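Local coordinates for ribokinase RBSK (Mycobacterium tuberculosis, PDB 3GO6), which probably phosphorylates D-ribose at O-5, using ATP and a divalent cation such as magnesium, to give D-ribose 5-phosphate, at residues V103-I113 and L125-L134; A176-Q187 and E202-P210. All coordinates share one frame; numbering follows the deposited sequence.

From the N terminus, the chain runs through 103-113 into strand 110-116 and returns along strand 122-127; interaction 1 closes this hairpin in the small four-stranded sheet beside the ribose, and its far end packs the 130-134 turn on residues 103-105. The chain then returns to the large eight-stranded sheet. There interaction 2 closes a later loop, bringing the segment after strand 171-175 and the start of helix 183-192 against the end of helix 200-205. The two contacts lie in series, neither nesting nor crossing, their nearest atoms about 6 Å apart. Interaction 1 belongs to the small sheet at the dimer interface, interaction 2 to the helical layer of the main domain; both touch the second subunit.

Interaction 1: residues V103-I113 and L125-L134; sequences VTVPGPSGTAI and LVAPGANAHL. With RIB (alpha-D-ribofuranose), chain C.
The antiparallel hairpin of strands 110-116 and 122-127 is the part of the small sheet that lies over the sugar site; at Leu125 and Val126 the sheet runs on, in parallel pairing, into a strand of the second subunit. Thr111 and Ala127 make one hydrogen-bonded pair, Ile113 and Leu125 the next; Ile113 N reaches Leu125 O at 2.7 Å, lying in the carbonyl plane. Between them, Ala112 and Val126 form a non-hydrogen-bonded pair whose side chains share the ribose face. The Ala112 methyl CB stands 3.3 Å from ribose O2. With CG1 of Val126 anti to the backbone N (chi1 180°), CG2 sits beside that N and comes 3.7 Å from ribose C1. Thr111, Ile113, Leu125 and Ala127 point to the other face and pack on the second subunit, and NH2 of Arg53 of that subunit is hydrogen-bonded to Thr111 OG1.

Past the strands, Gly129 turns the chain at positive phi, and Ala130 N donates to Pro108 O at 2.9 Å. Pro128 O accepts from both the backbone N and ND2 of Asn131, which steadies that amide beside Gly110 CA; Asn131 OD1 takes the N-H of Val28. Farther out, Val105 CG1 meets His133 CB at 3.8 Å, and Val103 CG2 touches Leu134 CD1. Such a beta lid, covering the sugar and pairing with its dimer mate, is characteristic of ribokinases in the PfkB family.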
loop_
_atom_site.group_PDB
_atom_site.type_symbol
_atom_site.label_atom_id
_atom_site.label_comp_id
_atom_site.label_asym_id
_atom_site.label_seq_id
_atom_site.Cartn_x
_atom_site.Cartn_y
_atom_site.Cartn_z
ATOM N N VAL A 103 -2.151 -14.416 20.308
ATOM C CA VAL A 103 -0.728 -14.557 20.556
ATOM C C VAL A 103 0.048 -13.413 19.890
ATOM O O VAL A 103 -0.464 -12.739 18.983
ATOM C CB VAL A 103 -0.173 -15.925 20.066
ATOM C CG1 VAL A 103 -0.766 -17.087 20.853
ATOM C CG2 VAL A 103 -0.439 -16.120 18.577
ATOM N N THR A 104 1.271 -13.188 20.375
ATOM C CA THR A 104 2.222 -12.322 19.698
ATOM C C THR A 104 3.271 -13.225 19.062
ATOM O O THR A 104 3.785 -14.139 19.704
ATOM C CB THR A 104 2.831 -11.310 20.668
ATOM O OG1 THR A 104 1.786 -10.451 21.118
ATOM C CG2 THR A 104 3.891 -10.426 19.976
ATOM N N VAL A 105 3.554 -12.982 17.781
ATOM C CA VAL A 105 4.532 -13.755 17.019
ATOM C C VAL A 105 5.650 -12.790 16.585
ATOM O O VAL A 105 5.380 -11.608 16.372
ATOM C CB VAL A 105 3.810 -14.468 15.827
ATOM C CG1 VAL A 105 4.745 -14.822 14.708
ATOM C CG2 VAL A 105 3.101 -15.735 16.352
ATOM N N PRO A 106 6.919 -13.259 16.515
ATOM C CA PRO A 106 7.945 -12.316 16.077
ATOM C C PRO A 106 7.699 -11.735 14.666
ATOM O O PRO A 106 7.172 -12.419 13.791
ATOM C CB PRO A 106 9.231 -13.165 16.080
ATOM C CG PRO A 106 8.951 -14.281 17.025
ATOM C CD PRO A 106 7.487 -14.579 16.865
ATOM N N GLY A 107 8.079 -10.484 14.457
ATOM C CA GLY A 107 8.023 -9.878 13.125
ATOM C C GLY A 107 6.709 -9.153 12.843
ATOM O O GLY A 107 5.898 -8.931 13.744
ATOM N N PRO A 108 6.523 -8.708 11.593
ATOM C CA PRO A 108 5.427 -7.808 11.285
ATOM C C PRO A 108 4.031 -8.410 11.442
ATOM O O PRO A 108 3.805 -9.600 11.153
ATOM C CB PRO A 108 5.688 -7.430 9.811
ATOM C CG PRO A 108 7.151 -7.713 9.606
ATOM C CD PRO A 108 7.412 -8.928 10.437
ATOM N N SER A 109 3.103 -7.572 11.888
ATOM C CA SER A 109 1.676 -7.879 11.770
ATOM C C SER A 109 1.330 -7.937 10.274
ATOM O O SER A 109 2.042 -7.351 9.453
ATOM C CB SER A 109 0.861 -6.776 12.467
ATOM O OG SER A 109 1.150 -6.730 13.862
ATOM N N GLY A 110 0.249 -8.619 9.902
ATOM C CA GLY A 110 -0.193 -8.609 8.489
ATOM C C GLY A 110 -0.477 -7.228 7.905
ATOM O O GLY A 110 -0.815 -6.292 8.634
ATOM N N THR A 111 -0.301 -7.096 6.587
ATOM C CA THR A 111 -0.584 -5.852 5.863
ATOM C C THR A 111 -1.499 -6.207 4.702
ATOM O O THR A 111 -1.223 -7.179 3.987
ATOM C CB THR A 111 0.720 -5.209 5.263
ATOM O OG1 THR A 111 1.667 -4.922 6.306
ATOM C CG2 THR A 111 0.397 -3.885 4.498
ATOM N N ALA A 112 -2.567 -5.443 4.497
ATOM C CA ALA A 112 -3.375 -5.653 3.293
ATOM C C ALA A 112 -3.541 -4.392 2.467
ATOM O O ALA A 112 -3.604 -3.291 3.023
ATOM C CB ALA A 112 -4.729 -6.212 3.654
ATOM N N ILE A 113 -3.623 -4.561 1.143
ATOM C CA ILE A 113 -3.878 -3.445 0.232
ATOM C C ILE A 113 -5.290 -3.632 -0.318
ATOM O O ILE A 113 -5.595 -4.672 -0.915
ATOM C CB ILE A 113 -2.888 -3.422 -0.987
ATOM C CG1 ILE A 113 -1.425 -3.479 -0.527
ATOM C CG2 ILE A 113 -3.146 -2.186 -1.900
ATOM C CD1 ILE A 113 -1.042 -2.377 0.472
ATOM N N LEU A 125 -5.263 -7.481 -1.542
ATOM C CA LEU A 125 -3.990 -8.175 -1.595
ATOM C C LEU A 125 -3.394 -8.187 -0.188
ATOM O O LEU A 125 -3.249 -7.119 0.428
ATOM C CB LEU A 125 -3.019 -7.424 -2.522
ATOM C CG LEU A 125 -1.567 -7.886 -2.584
ATOM C CD1 LEU A 125 -1.468 -9.294 -3.111
ATOM C CD2 LEU A 125 -0.706 -6.927 -3.435
ATOM N N VAL A 126 -2.997 -9.367 0.291
ATOM C CA VAL A 126 -2.622 -9.530 1.709
ATOM C C VAL A 126 -1.222 -10.111 1.822
ATOM O O VAL A 126 -0.918 -11.134 1.205
ATOM C CB VAL A 126 -3.590 -10.486 2.458
ATOM C CG1 VAL A 126 -3.170 -10.641 3.933
ATOM C CG2 VAL A 126 -5.051 -9.995 2.353
ATOM N N ALA A 127 -0.367 -9.456 2.603
ATOM C CA ALA A 127 0.887 -10.075 3.008
ATOM C C ALA A 127 0.602 -10.491 4.452
ATOM O O ALA A 127 0.540 -9.636 5.347
ATOM C CB ALA A 127 2.007 -9.071 2.935
ATOM N N PRO A 128 0.368 -11.796 4.678
ATOM C CA PRO A 128 -0.180 -12.203 5.962
ATOM C C PRO A 128 0.709 -11.949 7.186
ATOM O O PRO A 128 0.175 -11.838 8.288
ATOM C CB PRO A 128 -0.477 -13.702 5.775
ATOM C CG PRO A 128 0.398 -14.137 4.687
ATOM C CD PRO A 128 0.548 -12.942 3.769
ATOM N N GLY A 129 2.022 -11.824 7.007
ATOM C CA GLY A 129 2.909 -11.556 8.164
ATOM C C GLY A 129 2.684 -12.558 9.299
ATOM O O GLY A 129 2.672 -13.783 9.073
ATOM N N ALA A 130 2.467 -12.046 10.506
ATOM C CA ALA A 130 2.238 -12.881 11.696
ATOM C C ALA A 130 1.096 -13.894 11.536
ATOM O O ALA A 130 1.159 -15.002 12.096
ATOM C CB ALA A 130 2.001 -11.990 12.919
ATOM N N ASN A 131 0.054 -13.532 10.779
ATOM C CA ASN A 131 -1.082 -14.439 10.579
ATOM C C ASN A 131 -0.691 -15.788 9.987
ATOM O O ASN A 131 -1.324 -16.796 10.297
ATOM C CB ASN A 131 -2.181 -13.798 9.709
ATOM C CG ASN A 131 -2.685 -12.506 10.288
ATOM O OD1 ASN A 131 -3.383 -12.492 11.320
ATOM N ND2 ASN A 131 -2.289 -11.395 9.667
ATOM N N ALA A 132 0.342 -15.799 9.143
ATOM C CA ALA A 132 0.854 -17.035 8.540
ATOM C C ALA A 132 1.529 -17.956 9.565
ATOM O O ALA A 132 1.799 -19.119 9.278
ATOM C CB ALA A 132 1.845 -16.708 7.399
ATOM N N HIS A 133 1.782 -17.440 10.759
ATOM C CA HIS A 133 2.441 -18.222 11.807
ATOM C C HIS A 133 1.551 -18.516 13.006
ATOM O O HIS A 133 2.053 -18.842 14.073
ATOM C CB HIS A 133 3.726 -17.527 12.252
ATOM C CG HIS A 133 4.651 -17.243 11.114
ATOM N ND1 HIS A 133 5.347 -18.240 10.458
ATOM C CD2 HIS A 133 4.932 -16.091 10.464
ATOM C CE1 HIS A 133 6.050 -17.701 9.475
ATOM N NE2 HIS A 133 5.810 -16.401 9.452
ATOM N N LEU A 134 0.239 -18.363 12.836
ATOM C CA LEU A 134 -0.708 -18.767 13.867
ATOM C C LEU A 134 -0.799 -20.298 13.960
ATOM O O LEU A 134 -1.235 -20.957 13.014
ATOM C CB LEU A 134 -2.106 -18.172 13.618
ATOM C CG LEU A 134 -3.150 -18.525 14.690
ATOM C CD1 LEU A 134 -2.819 -17.866 16.024
ATOM C CD2 LEU A 134 -4.580 -18.171 14.255
HETATM O O5 RIB C . -12.350 -8.682 3.472
HETATM C C5 RIB C . -11.500 -7.516 3.552
HETATM C C4 RIB C . -10.273 -7.853 4.419
HETATM O O4 RIB C . -9.441 -8.774 3.683
HETATM C C3 RIB C . -9.377 -6.658 4.691
HETATM O O3 RIB C . -9.596 -6.029 5.979
HETATM C C2 RIB C . -7.970 -7.203 4.528
HETATM O O2 RIB C . -7.206 -7.081 5.734
HETATM C C1 RIB C . -8.084 -8.649 4.070
HETATM O O1 RIB C . -7.842 -9.573 5.140
#

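Interaction 2: residues A176-Q187 and E202-P210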
loop_
_atom_site.group_PDB
_atom_site.type_symbol
_atom_site.label_atom_id
_atom_site.label_comp_id
_atom_site.label_asym_id
_atom_site.label_seq_id
_atom_site.Cartn_x
_atom_site.Cartn_y
_atom_site.Cartn_z
ATOM N N ALA A 176 -14.561 -19.490 3.101
ATOM C CA ALA A 176 -13.565 -20.115 2.216
ATOM C C ALA A 176 -12.837 -19.083 1.352
ATOM O O ALA A 176 -12.938 -19.100 0.127
ATOM C CB ALA A 176 -14.243 -21.192 1.320
ATOM N N SER A 177 -12.087 -18.194 2.005
ATOM C CA SER A 177 -11.416 -17.094 1.336
ATOM C C SER A 177 -10.094 -16.846 2.082
ATOM O O SER A 177 -10.092 -16.825 3.312
ATOM C CB SER A 177 -12.319 -15.854 1.391
ATOM O OG SER A 177 -11.766 -14.741 0.714
ATOM N N PRO A 178 -8.968 -16.698 1.355
ATOM C CA PRO A 178 -8.838 -16.750 -0.103
ATOM C C PRO A 178 -8.917 -18.182 -0.606
ATOM O O PRO A 178 -8.750 -19.116 0.182
ATOM C CB PRO A 178 -7.430 -16.230 -0.364
ATOM C CG PRO A 178 -6.856 -15.860 0.970
ATOM C CD PRO A 178 -7.673 -16.466 2.020
ATOM N N ALA A 179 -9.169 -18.326 -1.907
ATOM C CA ALA A 179 -9.124 -19.618 -2.604
ATOM C C ALA A 179 -7.675 -20.088 -2.807
ATOM O O ALA A 179 -6.732 -19.337 -2.548
ATOM C CB ALA A 179 -9.839 -19.488 -3.956
ATOM N N GLY A 180 -7.492 -21.330 -3.258
ATOM C CA GLY A 180 -6.163 -21.835 -3.616
ATOM C C GLY A 180 -5.224 -22.194 -2.480
ATOM O O GLY A 180 -4.021 -22.337 -2.687
ATOM N N GLN A 181 -5.748 -22.366 -1.277
ATOM C CA GLN A 181 -4.900 -22.745 -0.155
ATOM C C GLN A 181 -4.536 -24.253 -0.164
ATOM O O GLN A 181 -4.811 -24.953 -1.154
ATOM C CB GLN A 181 -5.511 -22.264 1.167
ATOM C CG GLN A 181 -5.614 -20.716 1.263
ATOM C CD GLN A 181 -4.344 -20.015 0.810
ATOM O OE1 GLN A 181 -4.282 -19.450 -0.294
ATOM N NE2 GLN A 181 -3.324 -20.044 1.657
ATOM N N ASP A 182 -3.884 -24.721 0.906
ATOM C CA ASP A 182 -3.352 -26.101 0.998
ATOM C C ASP A 182 -4.460 -27.137 0.772
ATOM O O ASP A 182 -5.299 -27.352 1.655
ATOM C CB ASP A 182 -2.675 -26.326 2.357
ATOM C CG ASP A 182 -2.001 -27.709 2.468
ATOM O OD1 ASP A 182 -0.837 -27.859 2.006
ATOM O OD2 ASP A 182 -2.636 -28.636 3.024
ATOM N N ARG A 183 -4.453 -27.759 -0.407
ATOM C CA ARG A 183 -5.537 -28.643 -0.853
ATOM C C ARG A 183 -5.864 -29.800 0.102
ATOM O O ARG A 183 -7.042 -30.109 0.336
ATOM C CB ARG A 183 -5.245 -29.165 -2.263
ATOM C CG ARG A 183 -6.354 -29.990 -2.920
ATOM C CD ARG A 183 -7.602 -29.177 -3.264
ATOM N NE ARG A 183 -7.302 -27.769 -3.525
ATOM C CZ ARG A 183 -8.220 -26.817 -3.696
ATOM N NH1 ARG A 183 -9.517 -27.113 -3.654
ATOM N NH2 ARG A 183 -7.830 -25.563 -3.907
ATOM N N SER A 184 -4.832 -30.425 0.659
ATOM C CA SER A 184 -5.024 -31.572 1.550
ATOM C C SER A 184 -5.719 -31.173 2.861
ATOM O O SER A 184 -6.667 -31.843 3.299
ATOM C CB SER A 184 -3.682 -32.271 1.827
ATOM O OG SER A 184 -3.833 -33.332 2.763
ATOM N N SER A 185 -5.241 -30.098 3.488
ATOM C CA SER A 185 -5.901 -29.533 4.670
ATOM C C SER A 185 -7.309 -29.043 4.348
ATOM O O SER A 185 -8.211 -29.165 5.169
ATOM C CB SER A 185 -5.100 -28.353 5.221
ATOM O OG SER A 185 -3.819 -28.757 5.670
ATOM N N LEU A 186 -7.478 -28.474 3.157
ATOM C CA LEU A 186 -8.786 -27.991 2.712
ATOM C C LEU A 186 -9.776 -29.132 2.615
ATOM O O LEU A 186 -10.937 -28.979 2.980
ATOM C CB LEU A 186 -8.700 -27.304 1.346
ATOM C CG LEU A 186 -8.167 -25.878 1.222
ATOM C CD1 LEU A 186 -8.125 -25.469 -0.252
ATOM C CD2 LEU A 186 -8.992 -24.876 2.049
ATOM N N GLN A 187 -9.321 -30.269 2.081
ATOM C CA GLN A 187 -10.196 -31.432 1.957
ATOM C C GLN A 187 -10.641 -31.941 3.320
ATOM O O GLN A 187 -11.805 -32.287 3.491
ATOM C CB GLN A 187 -9.535 -32.529 1.124
ATOM C CG GLN A 187 -9.465 -32.176 -0.351
ATOM C CD GLN A 187 -8.423 -32.982 -1.094
ATOM O OE1 GLN A 187 -7.569 -33.640 -0.484
ATOM N NE2 GLN A 187 -8.470 -32.921 -2.418
ATOM N N GLU A 202 -14.804 -18.403 -5.181
ATOM C CA GLU A 202 -14.326 -19.150 -4.012
ATOM C C GLU A 202 -15.106 -20.464 -3.807
ATOM O O GLU A 202 -14.516 -21.491 -3.435
ATOM C CB GLU A 202 -14.410 -18.283 -2.743
ATOM C CG GLU A 202 -13.514 -17.040 -2.768
ATOM C CD GLU A 202 -13.936 -15.948 -1.762
ATOM O OE1 GLU A 202 -15.071 -16.004 -1.219
ATOM O OE2 GLU A 202 -13.114 -15.015 -1.537
ATOM N N ALA A 203 -16.417 -20.440 -4.037
ATOM C CA ALA A 203 -17.230 -21.656 -3.874
ATOM C C ALA A 203 -16.797 -22.768 -4.846
ATOM O O ALA A 203 -16.749 -23.954 -4.464
ATOM C CB ALA A 203 -18.725 -21.346 -4.017
ATOM N N ASN A 204 -16.467 -22.380 -6.081
ATOM C CA ASN A 204 -15.960 -23.312 -7.103
ATOM C C ASN A 204 -14.671 -24.012 -6.661
ATOM O O ASN A 204 -14.466 -25.174 -6.977
ATOM C CB ASN A 204 -15.668 -22.588 -8.427
ATOM C CG ASN A 204 -16.922 -22.115 -9.142
ATOM O OD1 ASN A 204 -18.025 -22.623 -8.897
ATOM N ND2 ASN A 204 -16.758 -21.139 -10.054
ATOM N N ASP A 205 -13.802 -23.293 -5.944
ATOM C CA ASP A 205 -12.523 -23.829 -5.514
ATOM C C ASP A 205 -12.603 -24.758 -4.306
ATOM O O ASP A 205 -11.691 -25.550 -4.082
ATOM C CB ASP A 205 -11.522 -22.701 -5.220
ATOM C CG ASP A 205 -10.084 -23.200 -5.162
ATOM O OD1 ASP A 205 -9.557 -23.627 -6.218
ATOM O OD2 ASP A 205 -9.472 -23.173 -4.065
ATOM N N TRP A 206 -13.668 -24.649 -3.524
ATOM C CA TRP A 206 -13.813 -25.415 -2.288
ATOM C C TRP A 206 -13.991 -26.924 -2.594
ATOM O O TRP A 206 -14.741 -27.275 -3.500
ATOM C CB TRP A 206 -15.005 -24.884 -1.504
ATOM C CG TRP A 206 -15.164 -25.436 -0.114
ATOM C CD1 TRP A 206 -16.171 -26.233 0.336
ATOM C CD2 TRP A 206 -14.308 -25.190 1.016
ATOM N NE1 TRP A 206 -15.983 -26.523 1.679
ATOM C CE2 TRP A 206 -14.850 -25.889 2.115
ATOM C CE3 TRP A 206 -13.132 -24.454 1.200
ATOM C CZ2 TRP A 206 -14.264 -25.863 3.387
ATOM C CZ3 TRP A 206 -12.541 -24.442 2.465
ATOM C CH2 TRP A 206 -13.109 -25.134 3.539
ATOM N N PRO A 207 -13.287 -27.801 -1.856
ATOM C CA PRO A 207 -13.239 -29.249 -2.201
ATOM C C PRO A 207 -14.564 -30.034 -2.284
ATOM O O PRO A 207 -14.739 -30.823 -3.224
ATOM C CB PRO A 207 -12.328 -29.836 -1.119
ATOM C CG PRO A 207 -11.460 -28.656 -0.694
ATOM C CD PRO A 207 -12.432 -27.505 -0.689
ATOM N N SER A 208 -15.464 -29.863 -1.321
ATOM C CA SER A 208 -16.680 -30.685 -1.257
ATOM C C SER A 208 -17.730 -29.918 -0.474
ATOM O O SER A 208 -17.363 -29.124 0.397
ATOM C CB SER A 208 -16.390 -32.030 -0.566
ATOM O OG SER A 208 -15.994 -31.858 0.796
ATOM N N PRO A 209 -19.032 -30.153 -0.765
ATOM C CA PRO A 209 -20.076 -29.331 -0.167
ATOM C C PRO A 209 -20.276 -29.582 1.316
ATOM O O PRO A 209 -20.187 -30.739 1.761
ATOM C CB PRO A 209 -21.347 -29.704 -0.953
ATOM C CG PRO A 209 -21.018 -30.879 -1.763
ATOM C CD PRO A 209 -19.577 -31.198 -1.654
ATOM N N PRO A 210 -20.522 -28.496 2.086
ATOM C CA PRO A 210 -20.850 -28.595 3.500
ATOM C C PRO A 210 -22.330 -28.861 3.670
ATOM O O PRO A 210 -23.073 -28.874 2.681
ATOM C CB PRO A 210 -20.521 -27.192 4.019
ATOM C CG PRO A 210 -20.919 -26.303 2.835
ATOM C CD PRO A 210 -20.460 -27.084 1.629
HETATM O O HOH W 1 -12.249 -21.045 -1.789
HETATM O O HOH W 2 -13.545 -33.069 1.351
#
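Asp205 and Arg183 meet on the partly exposed side of this contact. NH1 of Arg183 donates to Asp205 O at 2.7 Å, the acceptor lying in the guanidinium plane, while NH2 makes a salt bridge to Asp205 OD2 at 2.9 Å. The guanidinium and carboxylate planes stand 87° apart. Bends at chi2 and chi3 curl the arginine back, and CD1 of Leu186 lies over the centre of one guanidinium face. From the opposite face of the carboxylate, Gly180 N also donates to OD2 (2.8 Å), so two donors hold that oxygen.

Packing is tightest deeper in, where Ala176 CB presses on Trp206 CE3 at 3.4 Å and Leu186 CD2 reaches CZ3 of the same indole. This joins the helical layer to the central sheet of the Rossmann-like PfkB fold, since Ala176 and Trp206 also pack on strand 195-199. Nearby, Ser177 OG donates to Glu202 OE2 (2.6 Å) from above the carboxylate plane, and a water bridges Ala176 O and Glu202 O.

The outer side is looser: Pro207 lies against Leu186 CB and the exposed Gln187, whose CG is 3.8 Å from Pro207 CB, and a second water links Gln187 O to Ser208 OG.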